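Local coordinates for putative metal binding protein (Coccidioides immitis, PDB 3CVG), which is a putative periplasmic metal-binding protein of the PBP superfamily, probably capturing a small ligand or ion between two lobes, at residues 98-103 with 237-242; 64-69 with 78-83. All blocks are in the same frame, centred on the assembly; numbering follows the deposited sequence.

Overall arrangement
Both contacts lie in the same half of a chain that carries a PBP (periplasmic-binding-protein) domain, their centres 10 Å apart. Strand 77-80 joins them: it packs against helix 63-71 in contact 2 and pairs along its edge with strand 234-241, whose other edge meets strand 100-111 in contact 1. The join is made through backbone hydrogen bonds, Thr80 N to His238 O and Leu240 N to Gly78 O, both 2.7 Å. Contact 1 is thus antiparallel pairing within the sheet, contact 2 the layer of helix over it. A bound calcium ion lies about 11 Å from the side chain of Phe103 and about 12 Å from the side chain of Thr66.

Contact 1: 98-103 with 237-242; sequences PSYYAF and AHLLVG
Tyr100 and Leu239 exchange both backbone hydrogen bonds: Tyr100 N gives to Leu239 O at 3.1 Å, and Leu239 N to Tyr100 O at 2.7 Å. Beyond the non-hydrogen-bonded pair Tyr101-His238, Ala237 O is gripped twice, by Ala102 N at 2.9 Å and weakly by Phe103 N, while Ala237 N bonds to Phe103 O at 2.9 Å, nearly along the C=O axis. Two residues set against one make this a classic beta bulge in the antiparallel pairing of strands 100-111 and 234-241, within the PBP-type fold. The other edge of 234-241 is satisfied by strand 77-80, through Thr80 and Gly78. On one face of the sheet, His238 forms an offset stack with the Tyr101 ring, centroids 4.4 Å apart and planes at 28°. Its CG, anti to the carbonyl carbon (chi1 -78°), puts CE1 over the centre of that ring and NE2 nearest Tyr101 CG. On the opposite face, Ala237 CB sits over the centre of the Phe103 ring in a CH-pi contact, and Val241 CG2 meets Tyr100 CE2 at the ring edge, 3.5 Å away. Tyr100 OH is hydrogen-bonded to Lys252 NZ of helix 248-259, and Ala102 O to Gln265 NE2.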
loop_
_atom_site.group_PDB
_atom_site.type_symbol
_atom_site.label_atom_id
_atom_site.label_comp_id
_atom_site.label_asym_id
_atom_site.label_seq_id
_atom_site.Cartn_x
_atom_site.Cartn_y
_atom_site.Cartn_z
ATOM N N PRO A 98 18.321 6.726 -10.039
ATOM C CA PRO A 98 17.665 5.569 -9.426
ATOM C C PRO A 98 16.305 5.955 -8.864
ATOM O O PRO A 98 15.876 7.109 -8.983
ATOM C CB PRO A 98 18.630 5.201 -8.317
ATOM C CG PRO A 98 18.983 6.569 -7.781
ATOM C CD PRO A 98 19.199 7.397 -9.059
ATOM N N SER A 99 15.631 4.981 -8.258
ATOM C CA SER A 99 14.337 5.228 -7.636
ATOM C C SER A 99 14.689 5.789 -6.266
ATOM O O SER A 99 15.845 5.698 -5.844
ATOM C CB SER A 99 13.552 3.928 -7.469
ATOM O OG SER A 99 14.159 3.083 -6.512
ATOM N N TYR A 100 13.706 6.358 -5.575
ATOM C CA TYR A 100 13.935 6.938 -4.252
ATOM C C TYR A 100 13.036 6.279 -3.206
ATOM O O TYR A 100 11.811 6.315 -3.330
ATOM C CB TYR A 100 13.651 8.442 -4.290
ATOM C CG TYR A 100 14.485 9.200 -5.299
ATOM C CD1 TYR A 100 15.785 9.604 -4.997
ATOM C CD2 TYR A 100 13.983 9.489 -6.565
ATOM C CE1 TYR A 100 16.567 10.278 -5.935
ATOM C CE2 TYR A 100 14.755 10.159 -7.510
ATOM C CZ TYR A 100 16.044 10.551 -7.187
ATOM O OH TYR A 100 16.815 11.207 -8.117
ATOM N N TYR A 101 13.643 5.676 -2.186
ATOM C CA TYR A 101 12.877 5.029 -1.122
ATOM C C TYR A 101 12.200 6.158 -0.351
ATOM O O TYR A 101 12.879 6.978 0.261
ATOM C CB TYR A 101 13.810 4.248 -0.186
ATOM C CG TYR A 101 13.186 3.022 0.462
ATOM C CD1 TYR A 101 11.853 3.027 0.896
ATOM C CD2 TYR A 101 13.937 1.863 0.669
ATOM C CE1 TYR A 101 11.287 1.899 1.514
ATOM C CE2 TYR A 101 13.383 0.740 1.287
ATOM C CZ TYR A 101 12.059 0.764 1.708
ATOM O OH TYR A 101 11.505 -0.356 2.304
ATOM N N ALA A 102 10.870 6.194 -0.377
ATOM C CA ALA A 102 10.104 7.257 0.286
ATOM C C ALA A 102 9.632 6.949 1.707
ATOM O O ALA A 102 9.862 7.733 2.631
ATOM C CB ALA A 102 8.903 7.630 -0.578
ATOM N N PHE A 103 8.940 5.828 1.876
ATOM C CA PHE A 103 8.455 5.444 3.190
ATOM C C PHE A 103 8.077 3.970 3.221
ATOM O O PHE A 103 8.105 3.292 2.192
ATOM C CB PHE A 103 7.269 6.333 3.610
ATOM C CG PHE A 103 6.067 6.234 2.710
ATOM C CD1 PHE A 103 5.114 5.235 2.899
ATOM C CD2 PHE A 103 5.878 7.152 1.679
ATOM C CE1 PHE A 103 3.997 5.153 2.079
ATOM C CE2 PHE A 103 4.759 7.078 0.850
ATOM C CZ PHE A 103 3.818 6.075 1.054
ATOM N N ALA A 237 7.401 1.967 -0.334
ATOM C CA ALA A 237 6.957 2.953 -1.305
ATOM C C ALA A 237 8.176 3.685 -1.838
ATOM O O ALA A 237 9.020 4.134 -1.061
ATOM C CB ALA A 237 5.996 3.944 -0.647
ATOM N N HIS A 238 8.276 3.776 -3.162
ATOM C CA HIS A 238 9.386 4.457 -3.816
ATOM C C HIS A 238 8.852 5.548 -4.738
ATOM O O HIS A 238 7.723 5.459 -5.237
ATOM C CB HIS A 238 10.221 3.483 -4.663
ATOM C CG HIS A 238 11.151 2.621 -3.874
ATOM N ND1 HIS A 238 10.723 1.521 -3.157
ATOM C CD2 HIS A 238 12.492 2.687 -3.696
ATOM C CE1 HIS A 238 11.764 0.949 -2.575
ATOM N NE2 HIS A 238 12.847 1.638 -2.885
ATOM N N LEU A 239 9.666 6.580 -4.961
ATOM C CA LEU A 239 9.286 7.662 -5.859
ATOM C C LEU A 239 10.020 7.456 -7.176
ATOM O O LEU A 239 11.194 7.080 -7.187
ATOM C CB LEU A 239 9.680 9.025 -5.289
ATOM C CG LEU A 239 9.326 10.198 -6.210
ATOM C CD1 LEU A 239 7.832 10.446 -6.150
ATOM C CD2 LEU A 239 10.071 11.450 -5.786
ATOM N N LEU A 240 9.325 7.692 -8.283
ATOM C CA LEU A 240 9.927 7.549 -9.601
ATOM C C LEU A 240 9.923 8.900 -10.295
ATOM O O LEU A 240 8.903 9.585 -10.322
ATOM C CB LEU A 240 9.149 6.542 -10.452
ATOM C CG LEU A 240 9.176 5.067 -10.034
ATOM C CD1 LEU A 240 8.272 4.253 -10.957
ATOM C CD2 LEU A 240 10.606 4.543 -10.087
ATOM N N VAL A 241 11.074 9.291 -10.828
ATOM C CA VAL A 241 11.190 10.550 -11.549
ATOM C C VAL A 241 11.094 10.224 -13.033
ATOM O O VAL A 241 11.917 9.479 -13.568
ATOM C CB VAL A 241 12.536 11.248 -11.252
ATOM C CG1 VAL A 241 12.732 12.436 -12.185
ATOM C CG2 VAL A 241 12.564 11.708 -9.800
ATOM N N GLY A 242 10.075 10.772 -13.683
ATOM C CA GLY A 242 9.877 10.521 -15.098
ATOM C C GLY A 242 11.021 11.026 -15.953
ATOM O O GLY A 242 11.529 12.124 -15.733
#

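Contact 2: 64-69 with 78-83; sequences TVTINY and GITYSP
The Tyr69 ring has Val65 CG1 over one face, 3.4 Å above its plane and offset toward the rim, one turn back along helix 63-71; the Tyr69 side chain also touches Ser61, Ile74 and Val75. Tyr81 OH is hydrogen-bonded to Ala29 N and its backbone N to Thr63 OG1, while its side chain touches Asn26 and Asn235. Between helix and strand the touching is aliphatic and narrow, through Thr66. Its CG2, anti to the backbone N (the OG1 branch has chi1 -68°), is directed at the strand and comes within 3.4 Å of Gly78 CA, tighter than usual for two carbons. Gly78 offers its bare CA to this methyl, and helix and strand meet closely here. The same methyl meets Thr80 CG2 obliquely at 3.9 Å, and Ile67 CG1 lies 4.4 Å from Thr80 CG2, a looser contact. The polar branch turns to other partners: Thr66 OG1 is hydrogen-bonded to Ser61 OG and Asp62 O, and a water 3.0 Å from Thr66 OG1 donates to Ile79 O at 2.8 Å, bridging helix and strand. Thr80 OG1 is hydrogen-bonded to Glu86 OE2 and weakly to His238 O. With helix 64-69 and strand 78-80 nearly antiparallel, their axes approaching to 8.4 Å at 151°, the arrangement is consistent with the helix-on-sheet layering of the alpha/beta lobes of periplasmic binding proteins.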
loop_
_atom_site.group_PDB
_atom_site.type_symbol
_atom_site.label_atom_id
_atom_site.label_comp_id
_atom_site.label_asym_id
_atom_site.label_seq_id
_atom_site.Cartn_x
_atom_site.Cartn_y
_atom_site.Cartn_z
ATOM N N THR A 64 0.733 0.294 -11.800
ATOM C CA THR A 64 0.823 0.116 -13.252
ATOM C C THR A 64 0.482 1.386 -14.037
ATOM O O THR A 64 1.168 1.739 -15.008
ATOM C CB THR A 64 -0.099 -1.021 -13.733
ATOM O OG1 THR A 64 0.277 -2.248 -13.092
ATOM C CG2 THR A 64 0.011 -1.190 -15.243
ATOM N N VAL A 65 -0.576 2.069 -13.611
ATOM C CA VAL A 65 -1.018 3.286 -14.284
ATOM C C VAL A 65 -0.058 4.439 -14.043
ATOM O O VAL A 65 0.245 5.206 -14.957
ATOM C CB VAL A 65 -2.425 3.698 -13.816
ATOM C CG1 VAL A 65 -2.944 4.845 -14.676
ATOM C CG2 VAL A 65 -3.358 2.510 -13.896
ATOM N N THR A 66 0.413 4.566 -12.807
ATOM C CA THR A 66 1.357 5.618 -12.458
ATOM C C THR A 66 2.531 5.552 -13.430
ATOM O O THR A 66 2.947 6.562 -13.997
ATOM C CB THR A 66 1.873 5.442 -11.009
ATOM O OG1 THR A 66 0.801 5.683 -10.088
ATOM C CG2 THR A 66 3.014 6.403 -10.719
ATOM N N ILE A 67 3.062 4.354 -13.626
ATOM C CA ILE A 67 4.181 4.180 -14.540
ATOM C C ILE A 67 3.738 4.489 -15.971
ATOM O O ILE A 67 4.519 5.012 -16.765
ATOM C CB ILE A 67 4.752 2.752 -14.441
ATOM C CG1 ILE A 67 5.378 2.555 -13.054
ATOM C CG2 ILE A 67 5.775 2.511 -15.549
ATOM C CD1 ILE A 67 5.819 1.138 -12.752
ATOM N N ASN A 68 2.483 4.177 -16.292
ATOM C CA ASN A 68 1.953 4.458 -17.628
ATOM C C ASN A 68 1.876 5.970 -17.822
ATOM O O ASN A 68 2.139 6.482 -18.918
ATOM C CB ASN A 68 0.553 3.852 -17.816
ATOM C CG ASN A 68 0.578 2.341 -17.950
ATOM O OD1 ASN A 68 1.457 1.780 -18.600
ATOM N ND2 ASN A 68 -0.403 1.676 -17.348
ATOM N N TYR A 69 1.506 6.676 -16.753
ATOM C CA TYR A 69 1.418 8.130 -16.791
ATOM C C TYR A 69 2.804 8.733 -16.982
ATOM O O TYR A 69 2.982 9.655 -17.778
ATOM C CB TYR A 69 0.813 8.678 -15.494
ATOM C CG TYR A 69 -0.673 8.478 -15.351
ATOM C CD1 TYR A 69 -1.476 8.218 -16.461
ATOM C CD2 TYR A 69 -1.288 8.603 -14.107
ATOM C CE1 TYR A 69 -2.852 8.090 -16.335
ATOM C CE2 TYR A 69 -2.662 8.479 -13.969
ATOM C CZ TYR A 69 -3.439 8.222 -15.085
ATOM O OH TYR A 69 -4.803 8.101 -14.950
ATOM N N GLY A 78 5.984 9.589 -9.439
ATOM C CA GLY A 78 5.017 8.601 -9.016
ATOM C C GLY A 78 5.520 7.837 -7.817
ATOM O O GLY A 78 6.677 7.415 -7.774
ATOM N N ILE A 79 4.659 7.683 -6.822
ATOM C CA ILE A 79 5.028 6.923 -5.645
ATOM C C ILE A 79 4.436 5.553 -5.935
ATOM O O ILE A 79 3.219 5.393 -6.063
ATOM C CB ILE A 79 4.431 7.518 -4.362
ATOM C CG1 ILE A 79 4.965 8.938 -4.162
ATOM C CG2 ILE A 79 4.802 6.647 -3.162
ATOM C CD1 ILE A 79 4.482 9.609 -2.895
ATOM N N THR A 80 5.312 4.569 -6.062
ATOM C CA THR A 80 4.890 3.222 -6.389
ATOM C C THR A 80 5.157 2.209 -5.282
ATOM O O THR A 80 5.894 2.485 -4.330
ATOM C CB THR A 80 5.573 2.785 -7.691
ATOM O OG1 THR A 80 6.992 2.958 -7.569
ATOM C CG2 THR A 80 5.087 3.644 -8.845
ATOM N N TYR A 81 4.553 1.032 -5.422
ATOM C CA TYR A 81 4.685 -0.031 -4.438
ATOM C C TYR A 81 5.143 -1.357 -5.039
ATOM O O TYR A 81 4.674 -2.420 -4.625
ATOM C CB TYR A 81 3.345 -0.234 -3.742
ATOM C CG TYR A 81 2.742 1.041 -3.192
ATOM C CD1 TYR A 81 2.969 1.432 -1.879
ATOM C CD2 TYR A 81 1.926 1.849 -3.992
ATOM C CE1 TYR A 81 2.394 2.593 -1.365
ATOM C CE2 TYR A 81 1.348 3.011 -3.488
ATOM C CZ TYR A 81 1.584 3.374 -2.176
ATOM O OH TYR A 81 0.990 4.501 -1.669
ATOM N N SER A 82 6.046 -1.307 -6.011
ATOM C CA SER A 82 6.541 -2.537 -6.622
ATOM C C SER A 82 7.988 -2.395 -7.100
ATOM O O SER A 82 8.241 -1.912 -8.202
ATOM C CB SER A 82 5.649 -2.941 -7.802
ATOM O OG SER A 82 6.148 -4.109 -8.442
ATOM N N PRO A 83 8.958 -2.804 -6.265
ATOM C CA PRO A 83 10.376 -2.711 -6.637
ATOM C C PRO A 83 10.703 -3.289 -8.021
ATOM O O PRO A 83 11.507 -2.718 -8.765
ATOM C CB PRO A 83 11.070 -3.467 -5.509
ATOM C CG PRO A 83 10.237 -3.103 -4.321
ATOM C CD PRO A 83 8.812 -3.238 -4.860
HETATM O O HOH W 1 0.982 4.330 -7.420
#